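Local coordinates for protein AHL synthase (PDB 3P2H) that probably makes N-acyl-homoserine lactone quorum-sensing signals from fatty acyl-ACP and S-adenosyl-L-methionine, releasing methylthioadenosine, at residues A16-E29 with P36-D48. The protein carries 3 engineered substitutions. Sequence-based numbering, arbitrary orientation.
Sequences AAELGSYRYRVFVE and PSEDEKMERDQYD. Engineered in segment 36-48: Met-42 (natural residue Phe). With MTA (5'-deoxy-5'-methylthioadenosine), chain B; NOO (N-(3-oxocyclohex-1-en-1-yl)octanamide), chain C.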
loop_
_atom_site.group_PDB
_atom_site.type_symbol
_atom_site.label_atom_id
_atom_site.label_comp_id
_atom_site.label_asym_id
_atom_site.label_seq_id
_atom_site.Cartn_x
_atom_site.Cartn_y
_atom_site.Cartn_z
ATOM N N ALA A 16 4.165 -10.733 -12.399
ATOM C CA ALA A 16 4.967 -9.519 -12.420
ATOM C C ALA A 16 4.545 -8.640 -13.594
ATOM O O ALA A 16 4.431 -7.423 -13.460
ATOM C CB ALA A 16 6.457 -9.874 -12.526
ATOM N N ALA A 17 4.298 -9.262 -14.743
ATOM C CA ALA A 17 3.884 -8.523 -15.932
ATOM C C ALA A 17 2.475 -7.955 -15.760
ATOM O O ALA A 17 2.220 -6.792 -16.058
ATOM C CB ALA A 17 3.940 -9.430 -17.153
ATOM N N GLU A 18 1.567 -8.781 -15.261
ATOM C CA GLU A 18 0.186 -8.367 -15.059
ATOM C C GLU A 18 0.061 -7.243 -14.024
ATOM O O GLU A 18 -0.699 -6.290 -14.217
ATOM C CB GLU A 18 -0.642 -9.582 -14.641
ATOM C CG GLU A 18 -2.111 -9.304 -14.442
ATOM C CD GLU A 18 -2.885 -10.561 -14.127
ATOM O OE1 GLU A 18 -2.268 -11.523 -13.619
ATOM O OE2 GLU A 18 -4.112 -10.579 -14.374
ATOM N N LEU A 19 0.801 -7.356 -12.926
ATOM C CA LEU A 19 0.770 -6.337 -11.885
ATOM C C LEU A 19 1.440 -5.068 -12.393
ATOM O O LEU A 19 0.972 -3.962 -12.129
ATOM C CB LEU A 19 1.508 -6.814 -10.632
ATOM C CG LEU A 19 1.763 -5.722 -9.587
ATOM C CD1 LEU A 19 0.442 -5.236 -9.014
ATOM C CD2 LEU A 19 2.654 -6.274 -8.476
ATOM N N GLY A 20 2.547 -5.243 -13.109
ATOM C CA GLY A 20 3.268 -4.104 -13.643
ATOM C C GLY A 20 2.412 -3.290 -14.592
ATOM O O GLY A 20 2.510 -2.066 -14.629
ATOM N N SER A 21 1.574 -3.976 -15.361
ATOM C CA SER A 21 0.694 -3.321 -16.318
ATOM C C SER A 21 -0.409 -2.579 -15.579
ATOM O O SER A 21 -0.759 -1.454 -15.937
ATOM C CB SER A 21 0.074 -4.355 -17.264
ATOM O OG SER A 21 -0.778 -3.735 -18.218
ATOM N N TYR A 22 -0.962 -3.211 -14.547
ATOM C CA TYR A 22 -2.019 -2.571 -13.783
ATOM C C TYR A 22 -1.474 -1.330 -13.098
ATOM O O TYR A 22 -2.137 -0.299 -13.053
ATOM C CB TYR A 22 -2.588 -3.513 -12.731
ATOM C CG TYR A 22 -3.658 -2.856 -11.891
ATOM C CD1 TYR A 22 -4.917 -2.568 -12.425
ATOM C CD2 TYR A 22 -3.407 -2.498 -10.570
ATOM C CE1 TYR A 22 -5.896 -1.942 -11.656
ATOM C CE2 TYR A 22 -4.376 -1.872 -9.798
ATOM C CZ TYR A 22 -5.616 -1.598 -10.343
ATOM O OH TYR A 22 -6.567 -0.982 -9.574
ATOM N N ARG A 23 -0.261 -1.426 -12.563
ATOM C CA ARG A 23 0.337 -0.277 -11.901
ATOM C C ARG A 23 0.626 0.837 -12.900
ATOM O O ARG A 23 0.460 2.013 -12.583
ATOM C CB ARG A 23 1.607 -0.694 -11.149
ATOM C CG ARG A 23 1.295 -1.279 -9.775
ATOM C CD ARG A 23 2.513 -1.869 -9.084
ATOM N NE ARG A 23 3.632 -0.941 -8.994
ATOM C CZ ARG A 23 4.746 -1.199 -8.321
ATOM N NH1 ARG A 23 4.871 -2.352 -7.677
ATOM N NH2 ARG A 23 5.738 -0.321 -8.304
ATOM N N TYR A 24 1.046 0.471 -14.108
ATOM C CA TYR A 24 1.320 1.474 -15.127
ATOM C C TYR A 24 0.046 2.261 -15.425
ATOM O O TYR A 24 0.051 3.488 -15.467
ATOM C CB TYR A 24 1.798 0.831 -16.430
ATOM C CG TYR A 24 2.057 1.859 -17.515
ATOM C CD1 TYR A 24 3.266 2.556 -17.566
ATOM C CD2 TYR A 24 1.070 2.185 -18.448
ATOM C CE1 TYR A 24 3.487 3.556 -18.514
ATOM C CE2 TYR A 24 1.278 3.187 -19.403
ATOM C CZ TYR A 24 2.492 3.870 -19.426
ATOM O OH TYR A 24 2.711 4.877 -20.338
ATOM N N ARG A 25 -1.047 1.542 -15.635
ATOM C CA ARG A 25 -2.316 2.179 -15.949
ATOM C C ARG A 25 -2.832 3.102 -14.846
ATOM O O ARG A 25 -3.397 4.154 -15.127
ATOM C CB ARG A 25 -3.351 1.106 -16.292
ATOM C CG ARG A 25 -3.033 0.401 -17.615
ATOM C CD ARG A 25 -4.017 -0.711 -17.928
ATOM N NE ARG A 25 -3.634 -1.975 -17.308
ATOM C CZ ARG A 25 -4.506 -2.839 -16.798
ATOM N NH1 ARG A 25 -5.802 -2.560 -16.838
ATOM N NH2 ARG A 25 -4.089 -3.977 -16.249
ATOM N N VAL A 26 -2.622 2.723 -13.593
ATOM C CA VAL A 26 -3.088 3.539 -12.479
ATOM C C VAL A 26 -2.170 4.717 -12.141
ATOM O O VAL A 26 -2.588 5.878 -12.163
ATOM C CB VAL A 26 -3.255 2.694 -11.196
ATOM C CG1 VAL A 26 -3.617 3.602 -10.023
ATOM C CG2 VAL A 26 -4.331 1.641 -11.397
ATOM N N PHE A 27 -0.913 4.415 -11.837
ATOM C CA PHE A 27 0.034 5.441 -11.443
ATOM C C PHE A 27 0.604 6.309 -12.545
ATOM O O PHE A 27 0.940 7.465 -12.303
ATOM C CB PHE A 27 1.150 4.787 -10.629
ATOM C CG PHE A 27 0.635 4.047 -9.435
ATOM C CD1 PHE A 27 0.231 4.737 -8.298
ATOM C CD2 PHE A 27 0.454 2.673 -9.483
ATOM C CE1 PHE A 27 -0.352 4.063 -7.231
ATOM C CE2 PHE A 27 -0.133 1.995 -8.417
ATOM C CZ PHE A 27 -0.535 2.690 -7.292
ATOM N N VAL A 28 0.710 5.775 -13.752
ATOM C CA VAL A 28 1.239 6.570 -14.848
ATOM C C VAL A 28 0.134 7.176 -15.711
ATOM O O VAL A 28 0.125 8.385 -15.950
ATOM C CB VAL A 28 2.192 5.739 -15.723
ATOM C CG1 VAL A 28 2.649 6.560 -16.926
ATOM C CG2 VAL A 28 3.390 5.307 -14.897
ATOM N N GLU A 29 -0.811 6.359 -16.166
ATOM C CA GLU A 29 -1.888 6.888 -17.004
ATOM C C GLU A 29 -2.950 7.652 -16.229
ATOM O O GLU A 29 -3.334 8.752 -16.613
ATOM C CB GLU A 29 -2.562 5.767 -17.785
ATOM C CG GLU A 29 -1.603 4.973 -18.629
ATOM C CD GLU A 29 -2.295 4.060 -19.604
ATOM O OE1 GLU A 29 -3.435 3.622 -19.333
ATOM O OE2 GLU A 29 -1.682 3.766 -20.651
ATOM N N PRO A 36 4.335 9.220 -20.770
ATOM C CA PRO A 36 3.972 7.961 -21.423
ATOM C C PRO A 36 5.232 7.172 -21.735
ATOM O O PRO A 36 6.282 7.761 -21.972
ATOM C CB PRO A 36 3.255 8.422 -22.694
ATOM C CG PRO A 36 2.688 9.760 -22.301
ATOM C CD PRO A 36 3.823 10.374 -21.529
ATOM N N SER A 37 5.133 5.848 -21.723
ATOM C CA SER A 37 6.280 5.001 -22.028
ATOM C C SER A 37 6.052 4.333 -23.382
ATOM O O SER A 37 5.048 4.580 -24.052
ATOM C CB SER A 37 6.456 3.910 -20.964
ATOM O OG SER A 37 5.446 2.916 -21.079
ATOM N N GLU A 38 6.992 3.486 -23.779
ATOM C CA GLU A 38 6.879 2.768 -25.040
ATOM C C GLU A 38 6.958 1.283 -24.719
ATOM O O GLU A 38 7.354 0.904 -23.614
ATOM C CB GLU A 38 8.028 3.151 -25.979
ATOM C CG GLU A 38 8.112 4.642 -26.314
ATOM C CD GLU A 38 9.201 4.947 -27.326
ATOM O OE1 GLU A 38 10.398 4.869 -26.971
ATOM O OE2 GLU A 38 8.867 5.257 -28.487
ATOM N N ASP A 39 6.570 0.445 -25.675
ATOM C CA ASP A 39 6.630 -0.999 -25.493
ATOM C C ASP A 39 5.689 -1.503 -24.405
ATOM O O ASP A 39 4.547 -1.043 -24.309
ATOM C CB ASP A 39 8.072 -1.405 -25.186
ATOM C CG ASP A 39 9.042 -0.917 -26.242
ATOM O OD1 ASP A 39 10.017 -0.213 -25.896
ATOM O OD2 ASP A 39 8.823 -1.235 -27.426
ATOM N N GLU A 40 6.156 -2.447 -23.591
ATOM C CA GLU A 40 5.319 -3.013 -22.530
ATOM C C GLU A 40 4.976 -2.005 -21.437
ATOM O O GLU A 40 5.814 -1.194 -21.028
ATOM C CB GLU A 40 6.000 -4.226 -21.874
ATOM C CG GLU A 40 6.274 -5.408 -22.792
ATOM C CD GLU A 40 7.517 -5.227 -23.647
ATOM O OE1 GLU A 40 7.875 -6.173 -24.380
ATOM O OE2 GLU A 40 8.142 -4.143 -23.595
ATOM N N LYS A 41 3.735 -2.060 -20.966
ATOM C CA LYS A 41 3.295 -1.171 -19.901
ATOM C C LYS A 41 3.866 -1.724 -18.601
ATOM O O LYS A 41 3.505 -2.819 -18.172
ATOM C CB LYS A 41 1.769 -1.133 -19.825
ATOM C CG LYS A 41 1.108 -0.541 -21.053
ATOM C CD LYS A 41 -0.405 -0.546 -20.900
ATOM C CE LYS A 41 -1.072 0.090 -22.098
ATOM N NZ LYS A 41 -2.555 0.046 -21.976
ATOM N N MET A 42 4.766 -0.974 -17.983
ATOM C CA MET A 42 5.386 -1.421 -16.743
ATOM C C MET A 42 5.726 -0.263 -15.828
ATOM O O MET A 42 6.371 0.697 -16.243
ATOM C CB MET A 42 6.659 -2.209 -17.059
ATOM C CG MET A 42 7.534 -2.532 -15.852
ATOM S SD MET A 42 6.709 -3.589 -14.635
ATOM C CE MET A 42 6.679 -5.171 -15.511
ATOM N N GLU A 43 5.278 -0.351 -14.583
ATOM C CA GLU A 43 5.579 0.680 -13.602
ATOM C C GLU A 43 6.200 -0.018 -12.402
ATOM O O GLU A 43 5.525 -0.761 -11.701
ATOM C CB GLU A 43 4.306 1.422 -13.174
ATOM C CG GLU A 43 4.535 2.584 -12.202
ATOM C CD GLU A 43 4.924 2.134 -10.793
ATOM O OE1 GLU A 43 4.063 1.593 -10.071
ATOM O OE2 GLU A 43 6.096 2.322 -10.407
ATOM N N ARG A 44 7.496 0.193 -12.196
ATOM C CA ARG A 44 8.192 -0.392 -11.054
ATOM C C ARG A 44 9.362 0.503 -10.663
ATOM O O ARG A 44 9.884 1.249 -11.492
ATOM C CB ARG A 44 8.698 -1.803 -11.377
ATOM C CG ARG A 44 9.963 -1.866 -12.217
ATOM C CD ARG A 44 10.581 -3.263 -12.157
ATOM N NE ARG A 44 9.647 -4.288 -12.614
ATOM C CZ ARG A 44 9.964 -5.563 -12.828
ATOM N NH1 ARG A 44 11.207 -5.993 -12.623
ATOM N NH2 ARG A 44 9.035 -6.414 -13.257
ATOM N N ASP A 45 9.751 0.444 -9.393
ATOM C CA ASP A 45 10.870 1.240 -8.896
ATOM C C ASP A 45 11.856 0.370 -8.111
ATOM O O ASP A 45 11.782 -0.856 -8.157
ATOM C CB ASP A 45 10.369 2.390 -8.012
ATOM C CG ASP A 45 9.604 1.906 -6.795
ATOM O OD1 ASP A 45 9.739 0.724 -6.429
ATOM O OD2 ASP A 45 8.879 2.725 -6.194
ATOM N N GLN A 46 12.770 1.009 -7.387
ATOM C CA GLN A 46 13.779 0.285 -6.616
ATOM C C GLN A 46 13.217 -0.482 -5.423
ATOM O O GLN A 46 13.927 -1.276 -4.803
ATOM C CB GLN A 46 14.861 1.243 -6.114
ATOM C CG GLN A 46 14.397 2.211 -5.027
ATOM C CD GLN A 46 13.980 3.559 -5.580
ATOM O OE1 GLN A 46 13.131 3.642 -6.462
ATOM N NE2 GLN A 46 14.579 4.630 -5.057
ATOM N N TYR A 47 11.950 -0.252 -5.099
ATOM C CA TYR A 47 11.338 -0.930 -3.964
ATOM C C TYR A 47 10.629 -2.231 -4.324
ATOM O O TYR A 47 10.060 -2.899 -3.462
ATOM C CB TYR A 47 10.408 0.039 -3.247
ATOM C CG TYR A 47 11.184 1.239 -2.770
ATOM C CD1 TYR A 47 12.135 1.108 -1.763
ATOM C CD2 TYR A 47 11.058 2.471 -3.401
ATOM C CE1 TYR A 47 12.953 2.174 -1.402
ATOM C CE2 TYR A 47 11.868 3.542 -3.050
ATOM C CZ TYR A 47 12.819 3.382 -2.053
ATOM O OH TYR A 47 13.673 4.411 -1.739
ATOM N N ASP A 48 10.679 -2.588 -5.603
ATOM C CA ASP A 48 10.084 -3.833 -6.067
ATOM C C ASP A 48 11.230 -4.841 -6.092
ATOM O O ASP A 48 12.007 -4.882 -7.038
ATOM C CB ASP A 48 9.484 -3.636 -7.458
ATOM C CG ASP A 48 8.253 -2.756 -7.430
ATOM O OD1 ASP A 48 7.295 -3.118 -6.721
ATOM O OD2 ASP A 48 8.244 -1.706 -8.102
HETATM C CS MTA B . 3.573 8.574 -3.268
HETATM S "S5'" MTA B . 3.290 10.350 -3.526
HETATM C "C5'" MTA B . 3.318 10.446 -5.342
HETATM C "C4'" MTA B . 4.682 10.886 -5.878
HETATM O "O4'" MTA B . 5.658 9.883 -5.479
HETATM C "C2'" MTA B . 5.631 9.801 -7.817
HETATM O "O2'" MTA B . 6.274 9.992 -9.081
HETATM C "C3'" MTA B . 4.622 10.933 -7.411
HETATM O "O3'" MTA B . 5.119 12.199 -7.862
HETATM C "C1'" MTA B . 6.573 9.753 -6.600
HETATM N N9 MTA B . 7.278 8.460 -6.481
HETATM C C8 MTA B . 6.716 7.214 -6.333
HETATM N N7 MTA B . 7.629 6.294 -6.257
HETATM C C5 MTA B . 8.850 6.884 -6.348
HETATM C C6 MTA B . 10.207 6.417 -6.329
HETATM N N6 MTA B . 10.474 5.067 -6.192
HETATM N N1 MTA B . 11.226 7.330 -6.449
HETATM C C2 MTA B . 10.987 8.668 -6.586
HETATM N N3 MTA B . 9.699 9.122 -6.606
HETATM C C4 MTA B . 8.631 8.296 -6.495
HETATM C C1 NOO C . -5.166 6.555 -4.661
HETATM O O1 NOO C . -6.137 7.268 -4.428
HETATM C C2 NOO C . -4.136 6.205 -3.595
HETATM C C3 NOO C . -2.792 5.959 -3.908
HETATM C C4 NOO C . -2.423 5.836 -5.400
HETATM C C5 NOO C . -3.579 5.285 -6.325
HETATM C C6 NOO C . -4.946 6.004 -6.105
HETATM N N7 NOO C . -1.710 5.819 -2.939
HETATM C C8 NOO C . -0.616 4.929 -2.777
HETATM O O8 NOO C . 0.202 4.664 -3.652
HETATM C C9 NOO C . -0.397 4.227 -1.419
HETATM C C10 NOO C . -1.175 4.698 -0.163
HETATM C C11 NOO C . -0.336 4.401 1.110
HETATM C C12 NOO C . -1.198 3.924 2.292
HETATM C C13 NOO C . -0.347 3.762 3.570
HETATM C C14 NOO C . -1.168 4.058 4.840
HETATM C C15 NOO C . -0.402 3.673 6.110
HETATM O O HOH W 1 3.846 -5.474 -18.109
#
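Glu-43 lies across helix 13-30 with its CB 3.5 Å from Tyr-24 N, while its carboxylate takes the guanidinium of Arg-23 side-on. NE and NH2 of Arg-23 both reach Glu-43 OE1, the NE bond measuring 2.8 Å; OE1 lies in the guanidinium plane, and both nitrogens come from the same face of the carboxylate, out of its plane. A bend at chi3 (53°) turns the arginine so that its end also meets Asp-48 end-on: NH1 to OD1 at 2.7 Å and NH2 to OD2 at 2.9 Å. Asp-48 OD2 spends its syn lone pair on the arginine and its anti one on Asp-45 N; Tyr-54 and Arg-69 hold OD1, and Arg-102 is a second cation on Glu-43. The backbone N of Glu-43 donates to Gly-20 O (3.3 Å), which Tyr-24 N uses from the opposite face. With CG anti to N (chi1 179°), the Tyr-24 ring extends along the loop, its OH accepting from Ser-37 N at 3.0 Å. Val-28 CB and Lys-41 CA cover opposite faces toward the rim, with Lys-41 CB 3.7 Å from Tyr-24 CD2. Engineered Met-42 sets SD 3.6 Å from Gly-20 CA. The chain folds back along the helix to an Asx turn at Asp-45, whose carboxylate binds methylthioadenosine N6, Arg-69 and Arg-102; with Phe-27 edge-on to the inhibitor, this walls both ligand pockets, probably the substrate sites, of an acetyltransferase-like fold.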